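Local coordinates for MHC class I recognition receptor Ly49I (Mus musculus, PDB 1JA3), which serves natural killer cells as an inhibitory receptor for class I MHC, here represented by its C-type lectin-like domain, at residues V5-F9 / Y17-N21. Numbering follows the deposited sequence.
Sequences VKYWF and YFIMN
One face of the Tyr7 ring receives the CB of Phe18 in a CH-pi contact, the methylene lying 4.1 Å from the ring centroid and displaced toward the rim beside CE2 and CZ. The Phe18 ring has the Tyr7 OH over one of its faces; the two ring planes are inclined by only 13° but slid apart, with centroids 5.2 Å distant, so they scarcely overlap. Tyr7 holds its CG between backbone N and carbonyl carbon (chi1 75°), which brings the ring over the CB of Phe18. On the sheet face shared by Lys6, Trp8, Tyr17 and Ile19, the Tyr17 ring meets the Trp8 CB obliquely through CD1, at 3.4 Å, while the Tyr7 carbonyl oxygen sits in plane at its edge. Strands 6-11 and 14-23 form the N-terminal beta hairpin of the C-type lectin-like domain, and strand 114-120, near the C-terminus, pairs with the hairpin's second strand. Tyr7 and Phe18 are a hydrogen-bonded pair: Phe18 N donates to Tyr7 O at 2.7 Å, almost straight at 175°, whereas the return bond from Tyr7 N to Phe18 O is weak. Met20 N adds a hydrogen bond to Val5 O. In the dimer, Tyr17 stacks on Phe125 of the second subunit. Lys6, its chain stretched out, passes the Ile19 CG2 with its CE at 4.1 Å and carries NZ to a hydrogen bond with the hydroxyl of Tyr35.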
loop_
_atom_site.group_PDB
_atom_site.type_symbol
_atom_site.label_atom_id
_atom_site.label_comp_id
_atom_site.label_asym_id
_atom_site.label_seq_id
_atom_site.Cartn_x
_atom_site.Cartn_y
_atom_site.Cartn_z
ATOM N N VAL A 5 -4.232 13.536 15.350
ATOM C CA VAL A 5 -3.380 12.871 14.371
ATOM C C VAL A 5 -4.200 11.961 13.463
ATOM O O VAL A 5 -4.815 10.997 13.921
ATOM C CB VAL A 5 -2.287 12.030 15.061
ATOM C CG1 VAL A 5 -1.867 10.878 14.162
ATOM C CG2 VAL A 5 -1.092 12.903 15.409
ATOM N N LYS A 6 -4.204 12.248 12.156
ATOM C CA LYS A 6 -4.980 11.468 11.197
ATOM C C LYS A 6 -4.227 11.308 9.885
ATOM O O LYS A 6 -4.441 12.080 8.935
ATOM C CB LYS A 6 -6.333 12.153 10.929
ATOM C CG LYS A 6 -7.019 12.726 12.194
ATOM C CD LYS A 6 -8.475 13.158 11.945
ATOM C CE LYS A 6 -9.158 13.613 13.242
ATOM N NZ LYS A 6 -10.618 13.905 13.078
ATOM N N TYR A 7 -3.348 10.307 9.848
ATOM C CA TYR A 7 -2.546 9.998 8.666
ATOM C C TYR A 7 -3.112 8.776 7.958
ATOM O O TYR A 7 -3.859 7.993 8.571
ATOM C CB TYR A 7 -1.106 9.726 9.070
ATOM C CG TYR A 7 -0.837 8.383 9.727
ATOM C CD1 TYR A 7 -0.309 7.313 8.987
ATOM C CD2 TYR A 7 -0.990 8.219 11.103
ATOM C CE1 TYR A 7 0.086 6.117 9.608
ATOM C CE2 TYR A 7 -0.607 7.039 11.736
ATOM C CZ TYR A 7 -0.062 5.986 10.992
ATOM O OH TYR A 7 0.358 4.827 11.644
ATOM N N TRP A 8 -2.777 8.617 6.675
ATOM C CA TRP A 8 -3.267 7.464 5.925
ATOM C C TRP A 8 -2.191 6.694 5.193
ATOM O O TRP A 8 -1.105 7.197 4.940
ATOM C CB TRP A 8 -4.346 7.869 4.935
ATOM C CG TRP A 8 -3.905 8.876 3.983
ATOM C CD1 TRP A 8 -3.706 10.196 4.232
ATOM C CD2 TRP A 8 -3.635 8.676 2.589
ATOM N NE1 TRP A 8 -3.334 10.839 3.076
ATOM C CE2 TRP A 8 -3.281 9.929 2.053
ATOM C CE3 TRP A 8 -3.654 7.558 1.745
ATOM C CZ2 TRP A 8 -2.955 10.098 0.709
ATOM C CZ3 TRP A 8 -3.331 7.727 0.415
ATOM C CH2 TRP A 8 -2.983 8.990 -0.092
ATOM N N PHE A 9 -2.497 5.446 4.882
ATOM C CA PHE A 9 -1.561 4.602 4.183
ATOM C C PHE A 9 -2.315 3.630 3.311
ATOM O O PHE A 9 -3.533 3.474 3.458
ATOM C CB PHE A 9 -0.684 3.841 5.165
ATOM C CG PHE A 9 0.777 4.090 4.963
ATOM C CD1 PHE A 9 1.256 5.405 4.855
ATOM C CD2 PHE A 9 1.685 3.027 4.888
ATOM C CE1 PHE A 9 2.617 5.661 4.678
ATOM C CE2 PHE A 9 3.053 3.274 4.712
ATOM C CZ PHE A 9 3.519 4.597 4.607
ATOM N N TYR A 17 -6.683 4.624 7.110
ATOM C CA TYR A 17 -6.628 5.928 7.724
ATOM C C TYR A 17 -6.421 5.593 9.163
ATOM O O TYR A 17 -7.163 4.787 9.711
ATOM C CB TYR A 17 -7.983 6.599 7.636
ATOM C CG TYR A 17 -8.080 7.791 6.742
ATOM C CD1 TYR A 17 -7.103 8.778 6.747
ATOM C CD2 TYR A 17 -9.198 7.969 5.932
ATOM C CE1 TYR A 17 -7.245 9.917 5.965
ATOM C CE2 TYR A 17 -9.346 9.100 5.154
ATOM C CZ TYR A 17 -8.371 10.064 5.172
ATOM O OH TYR A 17 -8.525 11.168 4.385
ATOM N N PHE A 18 -5.436 6.179 9.808
ATOM C CA PHE A 18 -5.293 5.857 11.214
ATOM C C PHE A 18 -5.567 7.105 12.014
ATOM O O PHE A 18 -4.769 8.040 12.005
ATOM C CB PHE A 18 -3.906 5.298 11.505
ATOM C CG PHE A 18 -3.621 4.028 10.788
ATOM C CD1 PHE A 18 -3.588 4.002 9.406
ATOM C CD2 PHE A 18 -3.418 2.852 11.487
ATOM C CE1 PHE A 18 -3.343 2.826 8.733
ATOM C CE2 PHE A 18 -3.169 1.657 10.816
ATOM C CZ PHE A 18 -3.138 1.642 9.441
ATOM N N ILE A 19 -6.717 7.137 12.682
ATOM C CA ILE A 19 -7.051 8.298 13.493
ATOM C C ILE A 19 -6.490 8.132 14.895
ATOM O O ILE A 19 -6.659 7.089 15.537
ATOM C CB ILE A 19 -8.557 8.540 13.595
ATOM C CG1 ILE A 19 -9.124 8.809 12.210
ATOM C CG2 ILE A 19 -8.821 9.738 14.495
ATOM C CD1 ILE A 19 -9.011 7.632 11.289
ATOM N N MET A 20 -5.813 9.179 15.350
ATOM C CA MET A 20 -5.190 9.200 16.659
ATOM C C MET A 20 -5.983 10.126 17.563
ATOM O O MET A 20 -5.521 11.210 17.942
ATOM C CB MET A 20 -3.745 9.682 16.532
ATOM C CG MET A 20 -2.951 8.957 15.467
ATOM S SD MET A 20 -3.229 7.199 15.549
ATOM C CE MET A 20 -2.437 6.825 17.106
ATOM N N ASN A 21 -7.186 9.678 17.897
ATOM C CA ASN A 21 -8.084 10.430 18.752
ATOM C C ASN A 21 -8.786 9.385 19.609
ATOM O O ASN A 21 -9.861 8.902 19.254
ATOM C CB ASN A 21 -9.078 11.200 17.869
ATOM C CG ASN A 21 -10.073 12.028 18.667
ATOM O OD1 ASN A 21 -9.689 12.824 19.535
ATOM N ND2 ASN A 21 -11.366 11.857 18.361
#